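Local structure of GH127 beta-L-arabinofuranoside (Geobacillus stearothermophilus, 4QK0) at residues V16-V30 and A418-L430. The protein probably hydrolyses terminal beta-L-arabinofuranosidic bonds, as a glycoside hydrolase of family GH127. Residues are numbered along the deposited sequence; the frame is centred on the assembly and turned at random.
Sequences VNLKDQFWKRYIDVV and ARLIASIGHYIYL
Val16 sets CG1 against the backbone carbonyl of Gly425, 3.7 Å from its O, and turns CG2 to the ring of Tyr429, whose hydroxyl is hydrogen-bonded to Ser444 OG. Leu18 then sends its two methyls to different partners, CD1 to Ile424 CG2 at 4.1 Å and CD2 towards Ile428. Asp20 caps the start of the helix: both carboxylate oxygens use syn lone pairs, OD2 accepting from Trp23 N (2.8 Å) and OD1 from Lys24 N. Trp23 offers one indole face to Ile424, whose CG1 stands 4.1 Å from the centroid of the five-membered ring, a CH-pi contact only 15° off the normal; Phe22 CD2 sits above the rim of the opposite face, and NE1 hydrogen-bonds to Tyr365 OH. CG1 of Ile424 is anti to its backbone N (chi1 -178°), which carries that branch over the indole while CG2 faces Leu18 and Ile27 CD1. An alanine here would probably remove the CH-pi contact from that indole face and the shared neighbour of Leu18 and Ile27. Tyr26 CB packs on Ile421 CG2. Ile27 CG1 touches Ile421 O in van der Waals contact at 3.6 Å, and Val30 closes the row, CG1 on Ala418 CB and CG2 on Ile421 CG2, each at 3.7 Å. Helices 22-42 and 413-422, the latter the last before the strands from 429, pack obliquely, running broadly opposite ways (138°, short-segment axes 9.3 Å apart), consistent with the closed ring of an (alpha/alpha)6 barrel.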
loop_
_atom_site.group_PDB
_atom_site.type_symbol
_atom_site.label_atom_id
_atom_site.label_comp_id
_atom_site.label_asym_id
_atom_site.label_seq_id
_atom_site.Cartn_x
_atom_site.Cartn_y
_atom_site.Cartn_z
ATOM N N VAL A 16 -10.089 37.403 24.081
ATOM C CA VAL A 16 -10.244 37.422 22.616
ATOM C C VAL A 16 -11.654 37.059 22.243
ATOM O O VAL A 16 -12.116 36.046 22.674
ATOM C CB VAL A 16 -9.302 36.402 21.953
ATOM C CG1 VAL A 16 -9.475 36.376 20.458
ATOM C CG2 VAL A 16 -7.852 36.701 22.301
ATOM N N ASN A 17 -12.333 37.888 21.448
ATOM C CA ASN A 17 -13.644 37.557 20.905
ATOM C C ASN A 17 -13.551 37.340 19.435
ATOM O O ASN A 17 -13.041 38.188 18.672
ATOM C CB ASN A 17 -14.678 38.664 21.132
ATOM C CG ASN A 17 -14.827 39.005 22.590
ATOM O OD1 ASN A 17 -14.958 38.127 23.440
ATOM N ND2 ASN A 17 -14.755 40.278 22.899
ATOM N N LEU A 18 -14.097 36.221 19.016
ATOM C CA LEU A 18 -14.222 35.968 17.592
ATOM C C LEU A 18 -15.324 36.805 16.981
ATOM O O LEU A 18 -16.382 36.873 17.534
ATOM C CB LEU A 18 -14.616 34.551 17.382
ATOM C CG LEU A 18 -13.553 33.578 16.974
ATOM C CD1 LEU A 18 -14.343 32.329 16.693
ATOM C CD2 LEU A 18 -12.823 33.982 15.711
ATOM N N LYS A 19 -15.085 37.418 15.836
ATOM C CA LYS A 19 -16.122 38.162 15.156
ATOM C C LYS A 19 -16.040 37.836 13.670
ATOM O O LYS A 19 -15.927 38.712 12.846
ATOM C CB LYS A 19 -15.911 39.695 15.308
ATOM C CG LYS A 19 -16.049 40.396 16.656
ATOM C CD LYS A 19 -15.963 41.979 16.485
ATOM C CE LYS A 19 -14.680 42.665 15.867
ATOM N NZ LYS A 19 -14.375 42.454 14.405
ATOM N N ASP A 20 -16.016 36.575 13.296
ATOM C CA ASP A 20 -15.811 36.282 11.880
ATOM C C ASP A 20 -16.977 35.447 11.376
ATOM O O ASP A 20 -17.979 35.346 12.047
ATOM C CB ASP A 20 -14.448 35.611 11.657
ATOM C CG ASP A 20 -14.494 34.137 11.861
ATOM O OD1 ASP A 20 -15.373 33.681 12.657
ATOM O OD2 ASP A 20 -13.667 33.440 11.204
ATOM N N GLN A 21 -16.864 34.916 10.177
ATOM C CA GLN A 21 -17.867 33.991 9.657
ATOM C C GLN A 21 -17.324 32.578 9.717
ATOM O O GLN A 21 -17.973 31.666 10.218
ATOM C CB GLN A 21 -18.167 34.310 8.199
ATOM C CG GLN A 21 -18.926 35.606 7.967
ATOM C CD GLN A 21 -20.222 35.656 8.754
ATOM O OE1 GLN A 21 -20.241 36.198 9.850
ATOM N NE2 GLN A 21 -21.299 35.076 8.218
ATOM N N PHE A 22 -16.102 32.421 9.238
ATOM C CA PHE A 22 -15.522 31.123 9.058
ATOM C C PHE A 22 -15.396 30.323 10.359
ATOM O O PHE A 22 -15.985 29.242 10.472
ATOM C CB PHE A 22 -14.159 31.291 8.334
ATOM C CG PHE A 22 -13.568 30.009 7.866
ATOM C CD1 PHE A 22 -13.994 29.429 6.674
ATOM C CD2 PHE A 22 -12.642 29.335 8.648
ATOM C CE1 PHE A 22 -13.452 28.228 6.254
ATOM C CE2 PHE A 22 -12.107 28.135 8.225
ATOM C CZ PHE A 22 -12.518 27.576 7.031
ATOM N N TRP A 23 -14.624 30.815 11.344
ATOM C CA TRP A 23 -14.464 30.061 12.600
ATOM C C TRP A 23 -15.684 30.113 13.493
ATOM O O TRP A 23 -15.986 29.158 14.196
ATOM C CB TRP A 23 -13.224 30.474 13.361
ATOM C CG TRP A 23 -12.015 30.117 12.615
ATOM C CD1 TRP A 23 -11.183 30.963 11.947
ATOM C CD2 TRP A 23 -11.512 28.806 12.398
ATOM N NE1 TRP A 23 -10.193 30.271 11.344
ATOM C CE2 TRP A 23 -10.349 28.940 11.621
ATOM C CE3 TRP A 23 -11.927 27.545 12.793
ATOM C CZ2 TRP A 23 -9.597 27.848 11.199
ATOM C CZ3 TRP A 23 -11.170 26.440 12.385
ATOM C CH2 TRP A 23 -10.026 26.598 11.588
ATOM N N LYS A 24 -16.440 31.185 13.405
ATOM C CA LYS A 24 -17.634 31.295 14.227
ATOM C C LYS A 24 -18.621 30.212 13.879
ATOM O O LYS A 24 -19.193 29.560 14.780
ATOM C CB LYS A 24 -18.305 32.658 14.054
ATOM C CG LYS A 24 -19.290 32.987 15.185
ATOM C CD LYS A 24 -19.880 34.390 15.052
ATOM C CE LYS A 24 -20.971 34.444 13.971
ATOM N NZ LYS A 24 -22.234 33.745 14.383
ATOM N N ARG A 25 -18.808 29.974 12.588
ATOM C CA ARG A 25 -19.659 28.857 12.151
ATOM C C ARG A 25 -19.196 27.512 12.745
ATOM O O ARG A 25 -20.015 26.717 13.236
ATOM C CB ARG A 25 -19.739 28.810 10.618
ATOM C CG ARG A 25 -20.927 27.999 10.078
ATOM C CD ARG A 25 -20.717 27.608 8.623
ATOM N NE ARG A 25 -19.644 26.646 8.507
ATOM C CZ ARG A 25 -19.763 25.343 8.727
ATOM N NH1 ARG A 25 -20.922 24.798 9.099
ATOM N NH2 ARG A 25 -18.709 24.557 8.531
ATOM N N TYR A 26 -17.888 27.259 12.774
ATOM C CA TYR A 26 -17.377 25.976 13.314
ATOM C C TYR A 26 -17.594 25.854 14.806
ATOM O O TYR A 26 -17.946 24.782 15.340
ATOM C CB TYR A 26 -15.883 25.799 12.991
ATOM C CG TYR A 26 -15.584 25.262 11.591
ATOM C CD1 TYR A 26 -15.850 23.941 11.277
ATOM C CD2 TYR A 26 -14.991 26.041 10.633
ATOM C CE1 TYR A 26 -15.586 23.423 10.022
ATOM C CE2 TYR A 26 -14.691 25.522 9.380
ATOM C CZ TYR A 26 -15.012 24.178 9.096
ATOM O OH TYR A 26 -14.762 23.654 7.870
ATOM N N ILE A 27 -17.394 26.957 15.504
ATOM C CA ILE A 27 -17.651 26.968 16.958
ATOM C C ILE A 27 -19.106 26.699 17.263
ATOM O O ILE A 27 -19.414 25.933 18.154
ATOM C CB ILE A 27 -17.180 28.292 17.598
ATOM C CG1 ILE A 27 -15.666 28.357 17.459
ATOM C CG2 ILE A 27 -17.573 28.368 19.062
ATOM C CD1 ILE A 27 -15.006 29.387 18.325
ATOM N N ASP A 28 -19.988 27.308 16.508
ATOM C CA ASP A 28 -21.412 27.052 16.666
ATOM C C ASP A 28 -21.756 25.613 16.444
ATOM O O ASP A 28 -22.577 25.046 17.179
ATOM C CB ASP A 28 -22.246 27.942 15.732
ATOM C CG ASP A 28 -22.168 29.446 16.133
ATOM O OD1 ASP A 28 -21.810 29.738 17.304
ATOM O OD2 ASP A 28 -22.465 30.343 15.283
ATOM N N VAL A 29 -21.138 25.009 15.426
ATOM C CA VAL A 29 -21.332 23.577 15.179
ATOM C C VAL A 29 -20.823 22.754 16.341
ATOM O O VAL A 29 -21.475 21.787 16.781
ATOM C CB VAL A 29 -20.656 23.144 13.863
ATOM C CG1 VAL A 29 -20.520 21.642 13.799
ATOM C CG2 VAL A 29 -21.474 23.649 12.678
ATOM N N VAL A 30 -19.641 23.078 16.845
ATOM C CA VAL A 30 -19.141 22.318 18.008
ATOM C C VAL A 30 -20.061 22.453 19.212
ATOM O O VAL A 30 -20.305 21.484 19.944
ATOM C CB VAL A 30 -17.705 22.799 18.387
ATOM C CG1 VAL A 30 -17.280 22.259 19.741
ATOM C CG2 VAL A 30 -16.705 22.343 17.366
ATOM N N ALA A 418 -13.200 19.175 18.548
ATOM C CA ALA A 418 -13.945 20.134 19.351
ATOM C C ALA A 418 -13.025 20.993 20.219
ATOM O O ALA A 418 -13.230 22.194 20.292
ATOM C CB ALA A 418 -14.929 19.420 20.249
ATOM N N ARG A 419 -12.064 20.380 20.923
ATOM C CA ARG A 419 -11.240 21.170 21.849
ATOM C C ARG A 419 -10.365 22.139 21.109
ATOM O O ARG A 419 -10.187 23.253 21.584
ATOM C CB ARG A 419 -10.452 20.328 22.832
ATOM C CG ARG A 419 -9.343 19.486 22.260
ATOM C CD ARG A 419 -8.698 18.696 23.389
ATOM N NE ARG A 419 -7.600 17.888 22.906
ATOM C CZ ARG A 419 -6.440 17.720 23.521
ATOM N NH1 ARG A 419 -6.168 18.334 24.675
ATOM N NH2 ARG A 419 -5.520 16.935 22.961
ATOM N N LEU A 420 -9.898 21.784 19.917
ATOM C CA LEU A 420 -9.156 22.751 19.122
ATOM C C LEU A 420 -10.010 23.909 18.575
ATOM O O LEU A 420 -9.664 25.120 18.696
ATOM C CB LEU A 420 -8.460 22.064 17.957
ATOM C CG LEU A 420 -7.737 23.009 17.000
ATOM C CD1 LEU A 420 -6.635 23.751 17.740
ATOM C CD2 LEU A 420 -7.119 22.241 15.857
ATOM N N ILE A 421 -11.123 23.560 17.934
ATOM C CA ILE A 421 -11.962 24.556 17.294
ATOM C C ILE A 421 -12.456 25.514 18.348
ATOM O O ILE A 421 -12.503 26.726 18.129
ATOM C CB ILE A 421 -13.155 23.874 16.577
ATOM C CG1 ILE A 421 -12.681 23.250 15.249
ATOM C CG2 ILE A 421 -14.257 24.864 16.278
ATOM C CD1 ILE A 421 -13.707 22.366 14.597
ATOM N N ALA A 422 -12.872 24.969 19.489
ATOM C CA ALA A 422 -13.457 25.804 20.552
ATOM C C ALA A 422 -12.434 26.776 21.142
ATOM O O ALA A 422 -12.808 27.817 21.665
ATOM C CB ALA A 422 -14.065 24.953 21.659
ATOM N N SER A 423 -11.152 26.439 21.032
ATOM C CA SER A 423 -10.107 27.282 21.565
ATOM C C SER A 423 -9.386 28.057 20.484
ATOM O O SER A 423 -8.289 28.526 20.714
ATOM C CB SER A 423 -9.105 26.419 22.369
ATOM O OG SER A 423 -8.473 25.465 21.547
ATOM N N ILE A 424 -9.960 28.142 19.294
ATOM C CA ILE A 424 -9.263 28.761 18.198
ATOM C C ILE A 424 -8.798 30.175 18.568
ATOM O O ILE A 424 -7.744 30.640 18.103
ATOM C CB ILE A 424 -10.118 28.763 16.903
ATOM C CG1 ILE A 424 -9.373 29.363 15.719
ATOM C CG2 ILE A 424 -11.368 29.560 17.050
ATOM C CD1 ILE A 424 -8.263 28.472 15.235
ATOM N N GLY A 425 -9.575 30.857 19.388
ATOM C CA GLY A 425 -9.255 32.209 19.805
ATOM C C GLY A 425 -7.916 32.350 20.478
ATOM O O GLY A 425 -7.268 33.378 20.347
ATOM N N HIS A 426 -7.460 31.288 21.122
ATOM C CA HIS A 426 -6.184 31.283 21.822
ATOM C C HIS A 426 -4.993 31.247 20.867
ATOM O O HIS A 426 -3.887 31.409 21.313
ATOM C CB HIS A 426 -6.010 30.044 22.667
ATOM C CG HIS A 426 -7.000 29.877 23.762
ATOM N ND1 HIS A 426 -8.234 30.476 23.721
ATOM C CD2 HIS A 426 -6.984 29.117 24.887
ATOM C CE1 HIS A 426 -8.923 30.134 24.791
ATOM N NE2 HIS A 426 -8.186 29.311 25.513
ATOM N N TYR A 427 -5.202 31.010 19.568
ATOM C CA TYR A 427 -4.080 30.901 18.636
ATOM C C TYR A 427 -3.887 32.140 17.765
ATOM O O TYR A 427 -2.933 32.218 17.003
ATOM C CB TYR A 427 -4.240 29.639 17.717
ATOM C CG TYR A 427 -4.242 28.353 18.493
ATOM C CD1 TYR A 427 -5.374 27.954 19.218
ATOM C CD2 TYR A 427 -3.114 27.564 18.577
ATOM C CE1 TYR A 427 -5.383 26.789 19.982
ATOM C CE2 TYR A 427 -3.112 26.401 19.337
ATOM C CZ TYR A 427 -4.256 26.020 20.022
ATOM O OH TYR A 427 -4.273 24.874 20.761
ATOM N N ILE A 428 -4.813 33.069 17.796
ATOM C CA ILE A 428 -4.745 34.205 16.870
ATOM C C ILE A 428 -3.601 35.159 17.245
ATOM O O ILE A 428 -2.894 35.642 16.361
ATOM C CB ILE A 428 -6.079 34.960 16.862
ATOM C CG1 ILE A 428 -7.206 34.029 16.404
ATOM C CG2 ILE A 428 -6.032 36.157 15.928
ATOM C CD1 ILE A 428 -8.583 34.597 16.595
ATOM N N TYR A 429 -3.497 35.464 18.536
ATOM C CA TYR A 429 -2.588 36.537 19.045
ATOM C C TYR A 429 -1.647 35.986 20.075
ATOM O O TYR A 429 -1.950 34.992 20.721
ATOM C CB TYR A 429 -3.386 37.700 19.696
ATOM C CG TYR A 429 -4.448 38.352 18.804
ATOM C CD1 TYR A 429 -4.117 39.300 17.844
ATOM C CD2 TYR A 429 -5.779 38.028 18.954
ATOM C CE1 TYR A 429 -5.088 39.871 17.038
ATOM C CE2 TYR A 429 -6.751 38.610 18.161
ATOM C CZ TYR A 429 -6.403 39.519 17.205
ATOM O OH TYR A 429 -7.410 40.089 16.412
ATOM N N LEU A 430 -0.486 36.593 20.203
ATOM C CA LEU A 430 0.394 36.329 21.351
ATOM C C LEU A 430 0.907 37.670 21.923
ATOM O O LEU A 430 1.577 38.443 21.225
ATOM C CB LEU A 430 1.570 35.457 20.952
ATOM C CG LEU A 430 2.563 35.193 22.075
ATOM C CD1 LEU A 430 1.996 34.274 23.156
ATOM C CD2 LEU A 430 3.851 34.605 21.504
#